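Local coordinates for uncharacterized egV family protein COG1307 (Ruminococcus gnavus, PDB 3JR7) that is of unknown function but belongs to the DegV family, whose members are thought to bind lipids such as fatty acids, at residues R87-Y92 against E123-E128; K247-A252 against R265-R270. One frame throughout, in Å; residues are numbered along the deposited sequence.

Interaction 1: residues R87-Y92 against E123-E128; sequences RYMESY and EEEYGE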
ATOM      1  N   ARG A  87      10.872  -9.516 -13.860  1.00 25.95           N
ATOM      2  CA  ARG A  87       9.667  -8.794 -14.176  1.00 26.10           C
ATOM      3  C   ARG A  87       9.845  -7.286 -13.991  1.00 24.14           C
ATOM      4  O   ARG A  87       9.297  -6.503 -14.753  1.00 23.47           O
ATOM      5  CB  ARG A  87       8.504  -9.233 -13.309  1.00 27.63           C
ATOM      6  CG  ARG A  87       7.206  -9.339 -14.083  1.00 34.92           C
ATOM      7  CD  ARG A  87       6.838 -10.830 -14.312  1.00 42.04           C
ATOM      8  NE  ARG A  87       7.169 -11.547 -13.076  1.00 47.01           N
ATOM      9  CZ  ARG A  87       6.573 -11.352 -11.885  1.00 46.14           C
ATOM     10  NH1 ARG A  87       5.535 -10.485 -11.749  1.00 45.39           N
ATOM     11  NH2 ARG A  87       7.030 -12.047 -10.830  1.00 42.03           N
ATOM     12  N   TYR A  88      10.549  -6.874 -12.944  1.00 23.29           N
ATOM     13  CA  TYR A  88      10.761  -5.445 -12.742  1.00 23.10           C
ATOM     14  C   TYR A  88      11.618  -4.890 -13.871  1.00 23.33           C
ATOM     15  O   TYR A  88      11.314  -3.838 -14.458  1.00 21.87           O
ATOM     16  CB  TYR A  88      11.396  -5.186 -11.394  1.00 23.48           C
ATOM     17  CG  TYR A  88      10.425  -5.059 -10.241  1.00 22.55           C
ATOM     18  CD1 TYR A  88       9.573  -3.951 -10.149  1.00 23.12           C
ATOM     19  CD2 TYR A  88      10.443  -5.974  -9.173  1.00 21.66           C
ATOM     20  CE1 TYR A  88       8.733  -3.805  -9.110  1.00 21.52           C
ATOM     21  CE2 TYR A  88       9.617  -5.794  -8.073  1.00 20.85           C
ATOM     22  CZ  TYR A  88       8.758  -4.711  -8.077  1.00 22.06           C
ATOM     23  OH  TYR A  88       7.932  -4.502  -7.021  1.00 23.22           O
HETATM   24  N   MSE A  89      12.688  -5.627 -14.196  1.00 24.15           N
HETATM   25  CA  MSE A  89      13.558  -5.200 -15.305  1.00 25.31           C
HETATM   26  C   MSE A  89      12.788  -4.962 -16.587  1.00 25.30           C
HETATM   27  O   MSE A  89      12.965  -3.941 -17.252  1.00 24.47           O
HETATM   28  CB  MSE A  89      14.689  -6.203 -15.563  1.00 25.70           C
HETATM   29  CG  MSE A  89      15.677  -5.689 -16.624  1.00 29.68           C
HETATM   30 SE   MSE A  89      16.848  -7.096 -17.297  1.00 38.70          SE
HETATM   31  CE  MSE A  89      15.606  -7.779 -18.660  1.00 37.13           C
ATOM     32  N   GLU A  90      11.935  -5.898 -16.941  1.00 26.48           N
ATOM     33  CA  GLU A  90      11.152  -5.772 -18.161  1.00 27.24           C
ATOM     34  C   GLU A  90      10.224  -4.550 -18.122  1.00 26.18           C
ATOM     35  O   GLU A  90      10.024  -3.890 -19.141  1.00 25.76           O
ATOM     36  CB  GLU A  90      10.350  -7.061 -18.416  1.00 28.91           C
ATOM     37  CG  GLU A  90      11.251  -8.276 -18.728  1.00 34.09           C
ATOM     38  CD  GLU A  90      10.552  -9.653 -18.604  1.00 41.01           C
ATOM     39  OE1 GLU A  90       9.304  -9.694 -18.460  1.00 44.38           O
ATOM     40  OE2 GLU A  90      11.273 -10.693 -18.652  1.00 45.28           O
ATOM     41  N   SER A  91       9.677  -4.222 -16.953  1.00 25.59           N
ATOM     42  CA  SER A  91       8.824  -3.035 -16.825  1.00 24.82           C
ATOM     43  C   SER A  91       9.613  -1.734 -16.977  1.00 23.97           C
ATOM     44  O   SER A  91       9.053  -0.701 -17.332  1.00 23.43           O
ATOM     45  CB  SER A  91       8.066  -3.032 -15.501  1.00 24.75           C
ATOM     46  OG  SER A  91       8.918  -2.655 -14.388  1.00 25.15           O
ATOM     47  N   TYR A  92      10.904  -1.770 -16.687  1.00 24.11           N
ATOM     48  CA  TYR A  92      11.741  -0.572 -16.821  1.00 23.94           C
ATOM     49  C   TYR A  92      12.077  -0.318 -18.295  1.00 25.20           C
ATOM     50  O   TYR A  92      12.288   0.810 -18.738  1.00 24.31           O
ATOM     51  CB  TYR A  92      13.037  -0.708 -16.006  1.00 23.82           C
ATOM     52  CG  TYR A  92      12.905  -1.037 -14.541  1.00 22.30           C
ATOM     53  CD1 TYR A  92      11.700  -0.844 -13.845  1.00 22.16           C
ATOM     54  CD2 TYR A  92      13.992  -1.543 -13.830  1.00 21.04           C
ATOM     55  CE1 TYR A  92      11.590  -1.154 -12.479  1.00 19.26           C
ATOM     56  CE2 TYR A  92      13.902  -1.832 -12.500  1.00 19.63           C
ATOM     57  CZ  TYR A  92      12.687  -1.648 -11.814  1.00 20.28           C
ATOM     58  OH  TYR A  92      12.616  -1.936 -10.464  1.00 19.49           O
ATOM     59  N   GLU A 123      20.693  -2.376 -15.995  1.00 26.71           N
ATOM     60  CA  GLU A 123      21.865  -1.621 -16.344  1.00 28.65           C
ATOM     61  C   GLU A 123      22.927  -2.513 -16.981  1.00 29.37           C
ATOM     62  O   GLU A 123      23.639  -2.042 -17.880  1.00 28.44           O
ATOM     63  CB  GLU A 123      22.345  -0.786 -15.159  1.00 29.43           C
ATOM     64  CG  GLU A 123      21.294   0.317 -14.894  1.00 33.60           C
ATOM     65  CD  GLU A 123      21.711   1.407 -13.930  1.00 40.37           C
ATOM     66  OE1 GLU A 123      22.355   1.090 -12.908  1.00 43.09           O
ATOM     67  OE2 GLU A 123      21.344   2.590 -14.202  1.00 46.22           O
ATOM     68  N   GLU A 124      22.960  -3.791 -16.584  1.00 28.79           N
ATOM     69  CA  GLU A 124      23.848  -4.769 -17.194  1.00 29.42           C
ATOM     70  C   GLU A 124      23.432  -5.096 -18.598  1.00 30.32           C
ATOM     71  O   GLU A 124      24.291  -5.377 -19.414  1.00 31.46           O
ATOM     72  CB  GLU A 124      23.895  -6.077 -16.399  1.00 28.38           C
ATOM     73  CG  GLU A 124      24.529  -5.895 -15.086  1.00 28.40           C
ATOM     74  CD  GLU A 124      24.351  -7.060 -14.159  1.00 27.39           C
ATOM     75  OE1 GLU A 124      23.794  -8.096 -14.582  1.00 26.65           O
ATOM     76  OE2 GLU A 124      24.771  -6.927 -12.997  1.00 26.88           O
ATOM     77  N   GLU A 125      22.132  -5.074 -18.885  1.00 30.04           N
ATOM     78  CA  GLU A 125      21.639  -5.411 -20.177  1.00 30.73           C
ATOM     79  C   GLU A 125      21.490  -4.198 -21.097  1.00 31.81           C
ATOM     80  O   GLU A 125      21.665  -4.336 -22.288  1.00 31.64           O
ATOM     81  CB  GLU A 125      20.305  -6.144 -20.095  1.00 30.78           C
ATOM     82  CG  GLU A 125      20.311  -7.353 -19.167  1.00 32.53           C
ATOM     83  CD  GLU A 125      21.214  -8.526 -19.647  1.00 33.84           C
ATOM     84  OE1 GLU A 125      21.557  -8.608 -20.839  1.00 33.48           O
ATOM     85  OE2 GLU A 125      21.539  -9.371 -18.826  1.00 34.94           O
ATOM     86  N   TYR A 126      21.161  -3.021 -20.576  1.00 31.73           N
ATOM     87  CA  TYR A 126      20.798  -1.929 -21.465  1.00 32.81           C
ATOM     88  C   TYR A 126      21.506  -0.612 -21.191  1.00 32.49           C
ATOM     89  O   TYR A 126      21.233   0.365 -21.872  1.00 33.58           O
ATOM     90  CB  TYR A 126      19.297  -1.670 -21.400  1.00 33.43           C
ATOM     91  CG  TYR A 126      18.431  -2.848 -21.699  1.00 36.30           C
ATOM     92  CD1 TYR A 126      18.269  -3.310 -23.001  1.00 40.09           C
ATOM     93  CD2 TYR A 126      17.727  -3.492 -20.682  1.00 37.96           C
ATOM     94  CE1 TYR A 126      17.454  -4.395 -23.271  1.00 42.13           C
ATOM     95  CE2 TYR A 126      16.918  -4.560 -20.939  1.00 39.26           C
ATOM     96  CZ  TYR A 126      16.774  -5.004 -22.222  1.00 42.48           C
ATOM     97  OH  TYR A 126      15.942  -6.063 -22.448  1.00 46.86           O
ATOM     98  N   GLY A 127      22.365  -0.576 -20.195  1.00 32.25           N
ATOM     99  CA  GLY A 127      23.046   0.642 -19.790  1.00 32.48           C
ATOM    100  C   GLY A 127      22.265   1.496 -18.798  1.00 32.38           C
ATOM    101  O   GLY A 127      21.236   1.096 -18.257  1.00 31.11           O
ATOM    102  N   GLU A 128      22.785   2.688 -18.571  1.00 32.30           N
ATOM    103  CA  GLU A 128      22.272   3.630 -17.586  1.00 33.21           C
ATOM    104  C   GLU A 128      20.846   4.121 -17.944  1.00 30.63           C
ATOM    105  O   GLU A 128      20.550   4.378 -19.076  1.00 29.67           O
ATOM    106  CB  GLU A 128      23.229   4.855 -17.479  1.00 34.62           C
ATOM    107  CG  GLU A 128      24.565   4.536 -16.827  1.00 40.23           C
ATOM    108  CD  GLU A 128      25.496   5.773 -16.644  1.00 46.28           C
ATOM    109  OE1 GLU A 128      25.287   6.822 -17.314  1.00 48.22           O
ATOM    110  OE2 GLU A 128      26.434   5.682 -15.798  1.00 51.33           O
TER
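Selenomethionine 89 (Met89), near the middle of the short helix 85-92, reaches across to Glu125 and Tyr126 at the C-terminal end of helix 111-126, and makes every contact between the two segments. Just before it, Tyr88 turns inward, packing on Val101 and Thr103 of strand 98-103 and giving its hydroxyl a hydrogen-bond partner in Ser111, which ties the two helices together deeper down. Met89 CG stands anti to the backbone N (chi1 -174°), which carries the chain out toward the neighbouring helix, and a bend at chi3 turns the terminal methyl. SE lies 3.9 Å from Glu125 CG, touching the methylene part of that residue. CE sits at the edge of the Tyr126 ring, near its plane, 4.2 Å from both Tyr126 CE2 and Tyr126 OH. Met89 runs at about a right angle to both partners. Glu125 CB sits over the rim of one face of the Tyr126 ring, and a stack with His93 joins the same ring to the residue following helix 85-92. Ser91 faces inward, its OG bonded to Tyr88 O at 2.7 Å on a lone pair in the carbonyl plane; Tyr92 N also bonds Tyr88 O, at 3.1 Å, so two donors hold this oxygen. Tyr92 packs on Ile99 and Val101 and bonds through its hydroxyl to Ala115 O in helix 111-126, a second inner tie. Gly127 is the first residue to depart from helical backbone angles, with positive phi, while its N still bonds Glu123 O. The meeting of the two segments is thus one of dispersion forces: a polarisable selenium and its methyl lie against an aliphatic glutamate stem and an aromatic edge at the protein surface, and the directional bonds that fix helix against helix lie further in.

Interaction 2: residues K247-A252 against R265-R270; sequences KILAIA and RLLKER
Leu249 spreads both of its methyls against a single methyl of Leu267: CD1 and CD2 of Leu249 each lie 3.9 Å from Leu267 CD1, and the two side chains cross at about a right angle. With chi1 at -177°, CG lies beside the carbonyl carbon and the fork of Leu249 opens onto helix 257-270. Two residues along strand 248-253, on the same face, Ile251 CD1 makes a looser contact at 4.4 Å from the same Leu267 CD1. Leu267 therefore sets one methyl among three from the strand, and it also touches Val237 of helix 226-240. Round the helix from Leu267, Arg270 NH2 turns back to donate to Leu266 O at 2.9 Å, tilted from the carbonyl plane, and a weak bond from the same nitrogen to Glu269 OE1 joins a salt-bridge network with Arg265. Asp235 of helix 226-240 pairs with Arg270 NE. The contact is the first strand-to-helix packing of the β-α-β unit 248-253, 257-270, 275-280. Its buried methyls carry no directional bond, so strand and helix are held together here by fit of shape and exclusion of water.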
ATOM      1  N   LYS A 247      -2.448  17.705   2.171  1.00 33.47           N
ATOM      2  CA  LYS A 247      -2.354  16.277   1.980  1.00 32.46           C
ATOM      3  C   LYS A 247      -3.650  15.640   1.507  1.00 30.15           C
ATOM      4  O   LYS A 247      -4.740  16.141   1.767  1.00 28.82           O
ATOM      5  CB  LYS A 247      -1.852  15.607   3.277  1.00 32.53           C
ATOM      6  CG  LYS A 247      -0.574  16.267   3.724  1.00 34.32           C
ATOM      7  CD  LYS A 247       0.066  15.648   4.889  1.00 33.70           C
ATOM      8  CE  LYS A 247       1.480  16.243   5.061  1.00 32.78           C
ATOM      9  NZ  LYS A 247       2.110  15.761   6.320  1.00 32.26           N
ATOM     10  N   ILE A 248      -3.495  14.526   0.800  1.00 27.53           N
ATOM     11  CA  ILE A 248      -4.607  13.722   0.368  1.00 26.21           C
ATOM     12  C   ILE A 248      -4.688  12.557   1.361  1.00 25.14           C
ATOM     13  O   ILE A 248      -3.668  11.961   1.736  1.00 24.49           O
ATOM     14  CB  ILE A 248      -4.399  13.228  -1.078  1.00 26.89           C
ATOM     15  CG1 ILE A 248      -4.250  14.432  -2.029  1.00 28.56           C
ATOM     16  CG2 ILE A 248      -5.519  12.301  -1.494  1.00 26.06           C
ATOM     17  CD1 ILE A 248      -4.205  14.052  -3.560  1.00 33.16           C
ATOM     18  N   LEU A 249      -5.897  12.262   1.833  1.00 24.14           N
ATOM     19  CA  LEU A 249      -6.091  11.150   2.724  1.00 23.68           C
ATOM     20  C   LEU A 249      -6.693   9.989   1.938  1.00 22.80           C
ATOM     21  O   LEU A 249      -7.593  10.166   1.137  1.00 22.81           O
ATOM     22  CB  LEU A 249      -6.982  11.555   3.904  1.00 23.76           C
ATOM     23  CG  LEU A 249      -7.152  10.432   4.923  1.00 25.73           C
ATOM     24  CD1 LEU A 249      -6.967  10.959   6.380  1.00 28.57           C
ATOM     25  CD2 LEU A 249      -8.495   9.783   4.686  1.00 28.68           C
ATOM     26  N   ALA A 250      -6.181   8.797   2.168  1.00 21.58           N
ATOM     27  CA  ALA A 250      -6.638   7.622   1.467  1.00 21.33           C
ATOM     28  C   ALA A 250      -7.117   6.590   2.434  1.00 21.19           C
ATOM     29  O   ALA A 250      -6.528   6.382   3.512  1.00 21.12           O
ATOM     30  CB  ALA A 250      -5.525   7.034   0.539  1.00 20.30           C
ATOM     31  N   ILE A 251      -8.194   5.922   2.038  1.00 21.85           N
ATOM     32  CA  ILE A 251      -8.772   4.824   2.804  1.00 22.21           C
ATOM     33  C   ILE A 251      -8.988   3.601   1.909  1.00 21.87           C
ATOM     34  O   ILE A 251      -9.632   3.692   0.881  1.00 21.80           O
ATOM     35  CB  ILE A 251     -10.114   5.219   3.444  1.00 22.35           C
ATOM     36  CG1 ILE A 251      -9.944   6.404   4.381  1.00 23.32           C
ATOM     37  CG2 ILE A 251     -10.723   4.057   4.226  1.00 21.05           C
ATOM     38  CD1 ILE A 251     -11.225   7.159   4.620  1.00 22.96           C
ATOM     39  N   ALA A 252      -8.438   2.460   2.285  1.00 21.31           N
ATOM     40  CA  ALA A 252      -8.748   1.231   1.606  1.00 21.30           C
ATOM     41  C   ALA A 252      -9.544   0.361   2.548  1.00 21.63           C
ATOM     42  O   ALA A 252      -9.283   0.337   3.760  1.00 22.40           O
ATOM     43  CB  ALA A 252      -7.475   0.510   1.159  1.00 21.93           C
ATOM     44  N   ARG A 265     -15.741  10.019   7.722  1.00 24.73           N
ATOM     45  CA  ARG A 265     -16.542  11.001   8.449  1.00 25.43           C
ATOM     46  C   ARG A 265     -15.875  11.375   9.770  1.00 24.47           C
ATOM     47  O   ARG A 265     -15.733  12.561  10.085  1.00 24.77           O
ATOM     48  CB  ARG A 265     -17.967  10.439   8.682  1.00 26.47           C
ATOM     49  CG  ARG A 265     -18.914  11.398   9.403  1.00 31.07           C
ATOM     50  CD  ARG A 265     -20.281  10.792   9.730  1.00 33.56           C
ATOM     51  NE  ARG A 265     -20.165   9.933  10.912  1.00 36.65           N
ATOM     52  CZ  ARG A 265     -19.990  10.383  12.149  1.00 39.75           C
ATOM     53  NH1 ARG A 265     -19.955  11.683  12.390  1.00 40.74           N
ATOM     54  NH2 ARG A 265     -19.868   9.526  13.162  1.00 41.07           N
ATOM     55  N   LEU A 266     -15.422  10.374  10.531  1.00 23.83           N
ATOM     56  CA  LEU A 266     -14.712  10.632  11.780  1.00 23.48           C
ATOM     57  C   LEU A 266     -13.453  11.460  11.565  1.00 23.30           C
ATOM     58  O   LEU A 266     -13.125  12.305  12.364  1.00 21.61           O
ATOM     59  CB  LEU A 266     -14.301   9.315  12.480  1.00 22.57           C
ATOM     60  CG  LEU A 266     -15.440   8.420  12.992  1.00 24.35           C
ATOM     61  CD1 LEU A 266     -14.912   6.990  13.321  1.00 23.66           C
ATOM     62  CD2 LEU A 266     -16.067   9.072  14.198  1.00 26.82           C
ATOM     63  N   LEU A 267     -12.710  11.170  10.511  1.00 22.88           N
ATOM     64  CA  LEU A 267     -11.464  11.891  10.252  1.00 23.59           C
ATOM     65  C   LEU A 267     -11.748  13.332   9.912  1.00 24.16           C
ATOM     66  O   LEU A 267     -11.042  14.221  10.348  1.00 23.07           O
ATOM     67  CB  LEU A 267     -10.666  11.217   9.125  1.00 21.91           C
ATOM     68  CG  LEU A 267     -10.103   9.870   9.546  1.00 21.20           C
ATOM     69  CD1 LEU A 267      -9.741   9.003   8.325  1.00 22.32           C
ATOM     70  CD2 LEU A 267      -8.893   9.983  10.531  1.00 18.92           C
ATOM     71  N   LYS A 268     -12.784  13.542   9.123  1.00 26.08           N
ATOM     72  CA  LYS A 268     -13.186  14.891   8.731  1.00 27.83           C
ATOM     73  C   LYS A 268     -13.635  15.763   9.902  1.00 27.60           C
ATOM     74  O   LYS A 268     -13.508  16.973   9.855  1.00 26.99           O
ATOM     75  CB  LYS A 268     -14.309  14.800   7.734  1.00 28.79           C
ATOM     76  CG  LYS A 268     -14.693  16.110   7.122  1.00 33.47           C
ATOM     77  CD  LYS A 268     -15.567  15.878   5.880  1.00 38.50           C
ATOM     78  CE  LYS A 268     -15.453  17.021   4.893  1.00 42.75           C
ATOM     79  NZ  LYS A 268     -16.228  18.187   5.308  1.00 43.74           N
ATOM     80  N   GLU A 269     -14.149  15.146  10.950  1.00 27.80           N
ATOM     81  CA  GLU A 269     -14.462  15.860  12.156  1.00 27.88           C
ATOM     82  C   GLU A 269     -13.200  16.364  12.885  1.00 28.12           C
ATOM     83  O   GLU A 269     -13.284  17.312  13.693  1.00 28.10           O
ATOM     84  CB  GLU A 269     -15.245  14.970  13.130  1.00 28.27           C
ATOM     85  CG  GLU A 269     -16.599  14.487  12.704  1.00 29.06           C
ATOM     86  CD  GLU A 269     -17.259  13.611  13.773  1.00 31.45           C
ATOM     87  OE1 GLU A 269     -16.644  12.626  14.299  1.00 29.02           O
ATOM     88  OE2 GLU A 269     -18.414  13.923  14.094  1.00 33.92           O
ATOM     89  N   ARG A 270     -12.078  15.690  12.670  1.00 27.77           N
ATOM     90  CA  ARG A 270     -10.850  15.933  13.392  1.00 28.11           C
ATOM     91  C   ARG A 270      -9.826  16.830  12.678  1.00 28.34           C
ATOM     92  O   ARG A 270      -9.065  17.461  13.332  1.00 27.61           O
ATOM     93  CB  ARG A 270     -10.208  14.615  13.832  1.00 27.68           C
ATOM     94  CG  ARG A 270     -11.084  13.802  14.736  1.00 29.69           C
ATOM     95  CD  ARG A 270     -10.735  12.375  14.813  1.00 34.77           C
ATOM     96  NE  ARG A 270     -11.331  11.829  16.000  1.00 27.75           N
ATOM     97  CZ  ARG A 270     -12.628  11.729  16.194  1.00 26.92           C
ATOM     98  NH1 ARG A 270     -13.065  11.266  17.316  1.00 29.56           N
ATOM     99  NH2 ARG A 270     -13.474  12.099  15.262  1.00 25.82           N
TER

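How the interactions relate
Interaction 1 precedes interaction 2 along the chain, and they lie on opposite sides of its centre, about 38 Å apart between centres and about 18 Å between nearest atoms. Each is associated with a different mixed β-sheet. Helices 85-92 and 111-126 of interaction 1 flank the sheet containing strand 98-103, with 111-126 forming the crossover to parallel strand 130-135. Interaction 2 joins a strand of the second sheet to the helix leading to parallel edge strand 275-280. One is helix-on-helix at the surface, the other helix-on-sheet in the interior. Together they illustrate the two-part α/β architecture of the DegV family, in which any lipid-binding role remains an inference.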